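Local coordinates for protein aminotransferase class-III (Sphaerobacter thermophilus DSM 20745, PDB 6K8H) that belongs to the class-III aminotransferase family, has the fold of the PLP-dependent aminotransferases and binds (5-hydroxy-4,6-dimethylpyridin-3-yl)methyl dihydrogen phosphate, at residues Glu113-Ser117 / Tyr264-Ser269; Leu118-Thr124 / Gly291-Ala297; Val251-Val257 / Val273-Ala279. One frame throughout, in Å; residues are numbered along the deposited sequence.

Contact 1 (Glu113-Ser117 / Tyr264-Ser269); sequences ERVPS and YGGMQS
Arg114 lays its aliphatic arm over one face of the Tyr264 ring. Arg114 CD sits 3.8 Å from the centroid of the Tyr264 ring, 19° off the normal, a CH-pi contact. The arginine is extended (chi1 m, chi2 and chi3 t), and Tyr264 is chi1 t. A water accepts from Arg114 NH1 (2.8 Å) and donates to Tyr264 O (2.9 Å). Helix 102-114 ends here: Val115 leaves helical angles (phi/psi -103/119) and lies opposite Gly265, CA to CA 4.5 Å. This end meets helix 266-271 near its N-terminal end, the connecting helix of a beta-alpha-beta unit. At Gly265 a CB would clash with Ser269 OG; Gly266 has positive phi (81°). Ser269 OG donates to Gly265 O (2.8 Å), and Pro116 CD packs on Ser269 OG at 3.5 Å. Ser117 OG (chi1 p) donates to Gln268 OE1 (chi1 p, chi2 t), 2.7 Å. A second water accepts from Ser117 N (3.0 Å) and donates to Gln268 OE1 (2.5 Å). Gln268 NE2 turns to Glu256 and Thr278.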
loop_
_atom_site.group_PDB
_atom_site.type_symbol
_atom_site.label_atom_id
_atom_site.label_comp_id
_atom_site.label_asym_id
_atom_site.label_seq_id
_atom_site.Cartn_x
_atom_site.Cartn_y
_atom_site.Cartn_z
ATOM N N GLU B 113 -7.859 10.840 19.823
ATOM C CA GLU B 113 -8.791 11.049 20.928
ATOM C C GLU B 113 -9.310 9.721 21.461
ATOM O O GLU B 113 -9.497 9.564 22.675
ATOM C CB GLU B 113 -9.962 11.933 20.486
ATOM C CG GLU B 113 -9.708 13.434 20.627
ATOM C CD GLU B 113 -10.485 14.286 19.611
ATOM O OE1 GLU B 113 -11.606 13.887 19.196
ATOM O OE2 GLU B 113 -9.967 15.366 19.237
ATOM N N ARG B 114 -9.513 8.742 20.576
ATOM C CA ARG B 114 -10.165 7.502 20.993
ATOM C C ARG B 114 -9.204 6.488 21.617
ATOM O O ARG B 114 -9.590 5.783 22.555
ATOM C CB ARG B 114 -10.867 6.856 19.806
ATOM C CG ARG B 114 -12.066 7.630 19.319
ATOM C CD ARG B 114 -12.937 6.763 18.436
ATOM N NE ARG B 114 -14.096 7.505 17.977
ATOM C CZ ARG B 114 -15.108 6.962 17.318
ATOM N NH1 ARG B 114 -15.080 5.664 17.032
ATOM N NH2 ARG B 114 -16.136 7.722 16.948
ATOM N N VAL B 115 -7.990 6.357 21.099
ATOM C CA VAL B 115 -7.044 5.317 21.534
ATOM C C VAL B 115 -6.007 5.931 22.417
ATOM O O VAL B 115 -5.222 6.802 21.964
ATOM C CB VAL B 115 -6.388 4.610 20.335
ATOM C CG1 VAL B 115 -5.517 3.460 20.833
ATOM C CG2 VAL B 115 -7.421 4.121 19.313
ATOM N N PRO B 116 -5.870 5.518 23.688
ATOM C CA PRO B 116 -4.954 6.204 24.613
ATOM C C PRO B 116 -3.495 6.208 24.168
ATOM O O PRO B 116 -2.846 7.258 24.233
ATOM C CB PRO B 116 -5.139 5.423 25.919
ATOM C CG PRO B 116 -6.572 4.917 25.835
ATOM C CD PRO B 116 -6.760 4.557 24.375
ATOM N N SER B 117 -2.965 5.069 23.707
ATOM C CA SER B 117 -1.573 4.994 23.264
ATOM C C SER B 117 -1.279 5.889 22.069
ATOM O O SER B 117 -0.106 6.168 21.799
ATOM C CB SER B 117 -1.194 3.544 22.922
ATOM O OG SER B 117 -1.617 3.201 21.610
ATOM N N TYR B 264 -14.198 0.864 21.412
ATOM C CA TYR B 264 -13.999 2.284 21.109
ATOM C C TYR B 264 -12.519 2.656 21.119
ATOM O O TYR B 264 -12.056 3.430 20.269
ATOM C CB TYR B 264 -14.782 3.138 22.113
ATOM C CG TYR B 264 -14.985 4.602 21.714
ATOM C CD1 TYR B 264 -15.919 4.953 20.751
ATOM C CD2 TYR B 264 -14.259 5.617 22.318
ATOM C CE1 TYR B 264 -16.126 6.269 20.389
ATOM C CE2 TYR B 264 -14.457 6.949 21.967
ATOM C CZ TYR B 264 -15.387 7.267 20.995
ATOM O OH TYR B 264 -15.594 8.586 20.633
ATOM N N GLY B 265 -11.750 2.069 22.037
ATOM C CA GLY B 265 -10.323 2.319 22.145
ATOM C C GLY B 265 -9.446 1.149 21.731
ATOM O O GLY B 265 -8.297 1.045 22.168
ATOM N N GLY B 266 -9.974 0.244 20.914
ATOM C CA GLY B 266 -9.196 -0.868 20.418
ATOM C C GLY B 266 -9.083 -2.030 21.396
ATOM O O GLY B 266 -9.457 -1.967 22.579
ATOM N N MET B 267 -8.550 -3.132 20.864
ATOM C CA MET B 267 -8.335 -4.309 21.697
ATOM C C MET B 267 -7.304 -4.027 22.776
ATOM O O MET B 267 -7.395 -4.584 23.873
ATOM C CB MET B 267 -7.898 -5.503 20.849
ATOM C CG MET B 267 -8.022 -6.829 21.571
ATOM S SD MET B 267 -9.718 -7.084 22.132
ATOM C CE MET B 267 -9.631 -8.728 22.827
ATOM N N GLN B 268 -6.337 -3.147 22.499
ATOM C CA GLN B 268 -5.396 -2.757 23.548
ATOM C C GLN B 268 -6.121 -2.161 24.749
ATOM O O GLN B 268 -5.728 -2.390 25.897
ATOM C CB GLN B 268 -4.371 -1.761 23.004
ATOM C CG GLN B 268 -4.964 -0.489 22.435
ATOM C CD GLN B 268 -3.915 0.345 21.714
ATOM O OE1 GLN B 268 -3.346 1.261 22.288
ATOM N NE2 GLN B 268 -3.630 -0.004 20.463
ATOM N N SER B 269 -7.194 -1.407 24.510
ATOM C CA SER B 269 -7.961 -0.878 25.635
ATOM C C SER B 269 -8.714 -1.991 26.341
ATOM O O SER B 269 -8.839 -1.983 27.573
ATOM C CB SER B 269 -8.917 0.219 25.173
ATOM O OG SER B 269 -8.183 1.415 24.931
HETATM O O HOH W 1 -13.109 3.781 17.638
HETATM O O HOH W 2 -4.266 2.427 24.323
#

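Contact 2 (Leu118-Thr124 / Gly291-Ala297); sequences LQQVRFT and GAVGGSA
Strands 120-124 and 291-295 pair antiparallel at 157°, with axes 4.2 Å apart at closest. Gln120-Gly295, Arg122-Val293 and Thr124-Gly291 are hydrogen-bonded pairs; Val121-Gly294 and Phe123-Ala292 are non-hydrogen-bonded. Gly295 N donates to Gln120 O, Arg122 N to Val293 O, Val293 N to Arg122 O and Gly291 N to Thr124 O, each 2.9 Å, and Thr124 N to Gly291 O, 2.8 Å. Gly295 O accepts from Gln119 N (2.9 Å) and Gln120 N (3.0 Å), a classic beta bulge. Gln119 OE1 (chi1 m, chi2 t) accepts from Ala297 N (2.7 Å). A water donates to Gln120 OE1 (2.6 Å) and Ala297 O (2.7 Å). Ser296 N-caps the helix that follows. Val121, Phe123 and Ala292 point to one face; Gln120, Arg122, Thr124 and Val293 to the other. Phe123 CD1 makes apolar contact with Ala292 CB (4.0 Å), and Leu118 CD2 packs on the Gly294 backbone (3.4 Å from Gly294 C). A CB on Gly294 would clash with Val121 and Leu118. Helix 102-114 packs on Val121 and Phe123, helix 127-142 on Thr124 and Val293. Strand 277-281 flanks 291-295; 120-124, outermost within this chain in the aminotransferase mixed sheet, meets the second subunit, whose Thr35 is hydrogen-bonded to Phe123 N.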
loop_
_atom_site.group_PDB
_atom_site.type_symbol
_atom_site.label_atom_id
_atom_site.label_comp_id
_atom_site.label_asym_id
_atom_site.label_seq_id
_atom_site.Cartn_x
_atom_site.Cartn_y
_atom_site.Cartn_z
ATOM N N LEU B 118 -2.292 6.280 21.303
ATOM C CA LEU B 118 -2.046 7.074 20.099
ATOM C C LEU B 118 -1.917 8.541 20.483
ATOM O O LEU B 118 -2.913 9.223 20.747
ATOM C CB LEU B 118 -3.156 6.875 19.075
ATOM C CG LEU B 118 -3.356 5.456 18.546
ATOM C CD1 LEU B 118 -4.466 5.423 17.501
ATOM C CD2 LEU B 118 -2.054 4.914 17.993
ATOM N N GLN B 119 -0.677 9.027 20.504
ATOM C CA GLN B 119 -0.394 10.448 20.641
ATOM C C GLN B 119 -0.228 11.113 19.283
ATOM O O GLN B 119 -0.688 12.245 19.089
ATOM C CB GLN B 119 0.880 10.656 21.472
ATOM C CG GLN B 119 0.928 9.876 22.775
ATOM C CD GLN B 119 2.063 10.333 23.675
ATOM O OE1 GLN B 119 3.230 10.362 23.266
ATOM N NE2 GLN B 119 1.721 10.717 24.905
ATOM N N GLN B 120 0.425 10.427 18.339
ATOM C CA GLN B 120 0.527 10.900 16.964
ATOM C C GLN B 120 0.362 9.727 16.008
ATOM O O GLN B 120 0.645 8.579 16.362
ATOM C CB GLN B 120 1.876 11.587 16.685
ATOM C CG GLN B 120 2.122 12.851 17.519
ATOM C CD GLN B 120 3.527 13.385 17.366
ATOM O OE1 GLN B 120 4.453 12.646 17.043
ATOM N NE2 GLN B 120 3.692 14.678 17.596
ATOM N N VAL B 121 -0.102 10.025 14.788
ATOM C CA VAL B 121 -0.295 9.013 13.755
ATOM C C VAL B 121 0.265 9.518 12.431
ATOM O O VAL B 121 0.515 10.712 12.249
ATOM C CB VAL B 121 -1.783 8.604 13.576
ATOM C CG1 VAL B 121 -2.410 8.229 14.907
ATOM C CG2 VAL B 121 -2.569 9.715 12.903
ATOM N N ARG B 122 0.487 8.566 11.519
ATOM C CA ARG B 122 0.743 8.787 10.099
ATOM C C ARG B 122 -0.079 7.777 9.306
ATOM O O ARG B 122 -0.222 6.623 9.724
ATOM C CB ARG B 122 2.229 8.617 9.745
ATOM C CG ARG B 122 3.138 9.727 10.237
ATOM C CD ARG B 122 4.581 9.452 9.871
ATOM N NE ARG B 122 4.932 9.814 8.492
ATOM C CZ ARG B 122 5.390 11.010 8.120
ATOM N NH1 ARG B 122 5.538 11.972 9.014
ATOM N NH2 ARG B 122 5.711 11.252 6.855
ATOM N N PHE B 123 -0.591 8.198 8.149
ATOM C CA PHE B 123 -1.417 7.343 7.309
ATOM C C PHE B 123 -0.596 6.741 6.174
ATOM O O PHE B 123 0.335 7.369 5.649
ATOM C CB PHE B 123 -2.606 8.125 6.745
ATOM C CG PHE B 123 -3.507 8.669 7.808
ATOM C CD1 PHE B 123 -4.451 7.851 8.407
ATOM C CD2 PHE B 123 -3.374 9.973 8.249
ATOM C CE1 PHE B 123 -5.268 8.332 9.411
ATOM C CE2 PHE B 123 -4.191 10.465 9.259
ATOM C CZ PHE B 123 -5.133 9.642 9.842
ATOM N N THR B 124 -0.937 5.500 5.825
ATOM C CA THR B 124 -0.337 4.762 4.725
ATOM C C THR B 124 -1.461 4.292 3.808
ATOM O O THR B 124 -2.624 4.653 4.022
ATOM C CB THR B 124 0.463 3.571 5.245
ATOM O OG1 THR B 124 -0.448 2.631 5.823
ATOM C CG2 THR B 124 1.486 4.010 6.313
ATOM N N GLY B 291 -4.036 2.645 5.644
ATOM C CA GLY B 291 -3.393 2.085 6.815
ATOM C C GLY B 291 -2.956 3.242 7.687
ATOM O O GLY B 291 -3.048 4.409 7.302
ATOM N N ALA B 292 -2.457 2.912 8.867
ATOM C CA ALA B 292 -1.973 3.969 9.744
ATOM C C ALA B 292 -1.044 3.354 10.763
ATOM O O ALA B 292 -1.256 2.229 11.202
ATOM C CB ALA B 292 -3.123 4.705 10.459
ATOM N N VAL B 293 -0.017 4.099 11.132
ATOM C CA VAL B 293 0.870 3.727 12.218
ATOM C C VAL B 293 0.846 4.879 13.211
ATOM O O VAL B 293 0.947 6.044 12.816
ATOM C CB VAL B 293 2.297 3.431 11.705
ATOM C CG1 VAL B 293 2.761 4.526 10.756
ATOM C CG2 VAL B 293 3.258 3.282 12.852
ATOM N N GLY B 294 0.648 4.564 14.489
ATOM C CA GLY B 294 0.615 5.624 15.474
ATOM C C GLY B 294 1.141 5.132 16.801
ATOM O O GLY B 294 1.306 3.933 17.026
ATOM N N GLY B 295 1.381 6.084 17.691
ATOM C CA GLY B 295 1.834 5.727 19.024
ATOM C C GLY B 295 2.354 6.933 19.777
ATOM O O GLY B 295 1.891 8.066 19.571
ATOM N N SER B 296 3.284 6.663 20.695
ATOM C CA SER B 296 3.897 7.724 21.478
ATOM C C SER B 296 4.596 8.725 20.566
ATOM O O SER B 296 5.191 8.352 19.541
ATOM C CB SER B 296 4.865 7.154 22.493
ATOM O OG SER B 296 5.985 6.547 21.865
ATOM N N ALA B 297 4.503 10.014 20.943
ATOM C CA ALA B 297 5.293 11.041 20.261
ATOM C C ALA B 297 6.781 10.727 20.320
ATOM O O ALA B 297 7.518 11.010 19.366
ATOM C CB ALA B 297 5.008 12.403 20.873
HETATM O O HOH W 3 7.025 12.967 17.533
#

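Contact 3 (Val251-Val257 / Val273-Ala279); sequences VLIFDEV and VTPDLTA. With PLR ((5-hydroxy-4,6-dimethylpyridin-3-yl)methyl dihydrogen phosphate), chain D.
The C-terminal end of strand 251-255 brings Asp255, and Val257 just after it, to the ligand pocket. Asp255 OD2 lies 2.7 Å from N1 of (5-hydroxy-4,6-dimethylpyridin-3-yl)methyl dihydrogen phosphate; the same OD2 is hydrogen-bonded to His155. Val257 CB is 3.5 Å from the ligand N1. Asp255 (chi1 t) forms an Asx turn, its OD1 accepting from Val257 N at 3.0 Å. Strand 251-255 runs parallel to strand 277-279, axes 4.5 Å apart at closest and directions 25° apart. The pairs are Ile253-Leu277, Phe254-Thr278 and Asp255-Ala279, CA to CA 4.6 to 4.9 Å. Leu277 N donates to Leu252 O (3.1 Å), Phe254 N to Leu277 O, Ala279 N to Phe254 O and Glu256 N to Ala279 O (each 2.9 Å). These strands belong to a beta-alpha-beta unit whose helix is 266-271, within the large mixed sheet of the aminotransferase fold. At the far end Asp276 (chi1 m) bonds twice with Leu252: Leu252 N to Asp276 OD2, 2.7 Å, and Asp276 N to Leu252 O, 2.8 Å. The same carboxylate forms a salt bridge with Arg242. Pro275 CB makes a CH-pi contact with the Phe254 ring (chi1 m), 3.8 Å from its centroid. Phe254 CZ meets Val273 CG1 at 3.8 Å. On the face of Ile253 and Leu277, Ile253 CG1 packs on Leu277 CB (4.0 Å); Val251 CG1 also meets Leu277 CD1 (4.1 Å).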
loop_
_atom_site.group_PDB
_atom_site.type_symbol
_atom_site.label_atom_id
_atom_site.label_comp_id
_atom_site.label_asym_id
_atom_site.label_seq_id
_atom_site.Cartn_x
_atom_site.Cartn_y
_atom_site.Cartn_z
ATOM N N VAL B 251 10.702 -1.939 21.168
ATOM C CA VAL B 251 9.442 -1.304 20.793
ATOM C C VAL B 251 8.363 -2.379 20.697
ATOM O O VAL B 251 8.501 -3.341 19.936
ATOM C CB VAL B 251 9.592 -0.556 19.460
ATOM C CG1 VAL B 251 8.248 -0.079 18.960
ATOM C CG2 VAL B 251 10.593 0.610 19.597
ATOM N N LEU B 252 7.275 -2.207 21.449
ATOM C CA LEU B 252 6.134 -3.117 21.369
ATOM C C LEU B 252 5.127 -2.555 20.365
ATOM O O LEU B 252 4.576 -1.459 20.564
ATOM C CB LEU B 252 5.505 -3.317 22.750
ATOM C CG LEU B 252 4.263 -4.221 22.876
ATOM C CD1 LEU B 252 4.496 -5.632 22.314
ATOM C CD2 LEU B 252 3.823 -4.300 24.337
ATOM N N ILE B 253 4.905 -3.295 19.277
ATOM C CA ILE B 253 3.980 -2.909 18.218
ATOM C C ILE B 253 2.759 -3.826 18.272
ATOM O O ILE B 253 2.885 -5.043 18.097
ATOM C CB ILE B 253 4.631 -2.996 16.829
ATOM C CG1 ILE B 253 5.909 -2.151 16.744
ATOM C CG2 ILE B 253 3.638 -2.561 15.761
ATOM C CD1 ILE B 253 6.683 -2.411 15.493
ATOM N N PHE B 254 1.581 -3.243 18.450
ATOM C CA PHE B 254 0.334 -3.979 18.276
ATOM C C PHE B 254 -0.111 -3.886 16.823
ATOM O O PHE B 254 -0.135 -2.796 16.250
ATOM C CB PHE B 254 -0.776 -3.437 19.176
ATOM C CG PHE B 254 -0.701 -3.923 20.599
ATOM C CD1 PHE B 254 0.443 -4.542 21.076
ATOM C CD2 PHE B 254 -1.775 -3.740 21.459
ATOM C CE1 PHE B 254 0.527 -4.971 22.386
ATOM C CE2 PHE B 254 -1.708 -4.179 22.776
ATOM C CZ PHE B 254 -0.553 -4.801 23.238
ATOM N N ASP B 255 -0.453 -5.030 16.233
ATOM C CA ASP B 255 -1.098 -5.074 14.921
ATOM C C ASP B 255 -2.598 -5.140 15.168
ATOM O O ASP B 255 -3.142 -6.215 15.442
ATOM C CB ASP B 255 -0.606 -6.267 14.107
ATOM C CG ASP B 255 -1.252 -6.351 12.723
ATOM O OD1 ASP B 255 -2.240 -5.626 12.464
ATOM O OD2 ASP B 255 -0.772 -7.151 11.885
ATOM N N GLU B 256 -3.268 -3.986 15.089
ATOM C CA GLU B 256 -4.716 -3.909 15.230
ATOM C C GLU B 256 -5.407 -3.640 13.898
ATOM O O GLU B 256 -6.483 -3.040 13.868
ATOM C CB GLU B 256 -5.110 -2.848 16.260
ATOM C CG GLU B 256 -4.567 -3.123 17.668
ATOM C CD GLU B 256 -5.613 -2.908 18.774
ATOM O OE1 GLU B 256 -6.791 -3.311 18.596
ATOM O OE2 GLU B 256 -5.245 -2.342 19.823
ATOM N N VAL B 257 -4.801 -4.067 12.785
ATOM C CA VAL B 257 -5.422 -3.823 11.484
ATOM C C VAL B 257 -6.825 -4.423 11.448
ATOM O O VAL B 257 -7.754 -3.822 10.892
ATOM C CB VAL B 257 -4.525 -4.359 10.350
ATOM C CG1 VAL B 257 -5.256 -4.311 9.010
ATOM C CG2 VAL B 257 -3.241 -3.532 10.263
ATOM N N VAL B 273 -3.274 -2.879 27.977
ATOM C CA VAL B 273 -1.835 -2.807 27.757
ATOM C C VAL B 273 -1.546 -1.720 26.727
ATOM O O VAL B 273 -2.224 -1.641 25.698
ATOM C CB VAL B 273 -1.262 -4.164 27.301
ATOM C CG1 VAL B 273 0.198 -4.029 26.909
ATOM C CG2 VAL B 273 -1.417 -5.209 28.415
ATOM N N THR B 274 -0.536 -0.883 27.007
ATOM C CA THR B 274 -0.214 0.274 26.182
ATOM C C THR B 274 0.983 -0.053 25.303
ATOM O O THR B 274 2.121 -0.060 25.802
ATOM C CB THR B 274 0.102 1.489 27.061
ATOM O OG1 THR B 274 -0.941 1.681 28.029
ATOM C CG2 THR B 274 0.260 2.744 26.212
ATOM N N PRO B 275 0.802 -0.300 24.012
ATOM C CA PRO B 275 1.953 -0.553 23.142
ATOM C C PRO B 275 2.682 0.752 22.845
ATOM O O PRO B 275 2.191 1.850 23.117
ATOM C CB PRO B 275 1.336 -1.148 21.870
ATOM C CG PRO B 275 -0.085 -0.607 21.856
ATOM C CD PRO B 275 -0.485 -0.430 23.304
ATOM N N ASP B 276 3.876 0.612 22.281
ATOM C CA ASP B 276 4.617 1.789 21.846
ATOM C C ASP B 276 4.117 2.270 20.493
ATOM O O ASP B 276 4.022 3.484 20.255
ATOM C CB ASP B 276 6.110 1.465 21.808
ATOM C CG ASP B 276 6.626 1.002 23.165
ATOM O OD1 ASP B 276 6.548 1.798 24.132
ATOM O OD2 ASP B 276 7.072 -0.161 23.269
ATOM N N LEU B 277 3.794 1.331 19.607
ATOM C CA LEU B 277 3.206 1.633 18.310
ATOM C C LEU B 277 2.030 0.708 18.065
ATOM O O LEU B 277 1.952 -0.393 18.613
ATOM C CB LEU B 277 4.204 1.470 17.149
ATOM C CG LEU B 277 5.426 2.395 17.125
ATOM C CD1 LEU B 277 6.348 2.017 15.989
ATOM C CD2 LEU B 277 5.036 3.867 17.036
ATOM N N THR B 278 1.126 1.167 17.207
ATOM C CA THR B 278 -0.003 0.393 16.716
ATOM C C THR B 278 -0.095 0.570 15.205
ATOM O O THR B 278 -0.033 1.699 14.704
ATOM C CB THR B 278 -1.315 0.825 17.372
ATOM O OG1 THR B 278 -1.200 0.749 18.797
ATOM C CG2 THR B 278 -2.437 -0.101 16.945
ATOM N N ALA B 279 -0.219 -0.549 14.490
ATOM C CA ALA B 279 -0.564 -0.577 13.077
ATOM C C ALA B 279 -2.068 -0.789 12.942
ATOM O O ALA B 279 -2.663 -1.572 13.687
ATOM C CB ALA B 279 0.194 -1.688 12.338
HETATM N N1 PLR D . -2.439 -7.153 9.782
HETATM C C2 PLR D . -3.533 -7.870 10.011
HETATM C C2A PLR D . -3.778 -8.406 11.384
HETATM C C3 PLR D . -4.455 -8.102 8.980
HETATM O O3 PLR D . -5.558 -8.825 9.252
HETATM C C4 PLR D . -4.207 -7.577 7.696
HETATM C C4A PLR D . -5.166 -7.806 6.614
HETATM C C5 PLR D . -3.050 -6.818 7.492
HETATM C C6 PLR D . -2.200 -6.655 8.552
HETATM C C5A PLR D . -2.708 -6.248 6.141
HETATM O O4P PLR D . -3.568 -5.157 5.694
HETATM P P PLR D . -3.753 -4.897 4.118
HETATM O O1P PLR D . -2.367 -4.758 3.577
HETATM O O2P PLR D . -4.448 -6.094 3.579
HETATM O O3P PLR D . -4.567 -3.650 3.983
#

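Overall arrangement
The three contacts lie 10 to 12 Å apart, centre to centre, on the same side of the chain's centre. Contacts 2 and 3 share the mixed sheet, in the order 120-124, 291-295, 277-281, 251-255; Thr278 N and Gly294 O hydrogen-bond its middle two strands. Contact 1 connects to this sheet by sequence and by direct contact: Gln268 packs on Phe254 and Pro275, and Glu256 hydrogen-bonds Met267 N and Gln268 NE2. Along the chain the segments run 113-117, 118-124, 251-257, 264-269, 273-279, 291-297, so those of contact 1 alternate with those of contacts 2 and 3. Together they tie an edge of the sheet, within this chain, to strand 251-255, which brings Asp255 to the ligand.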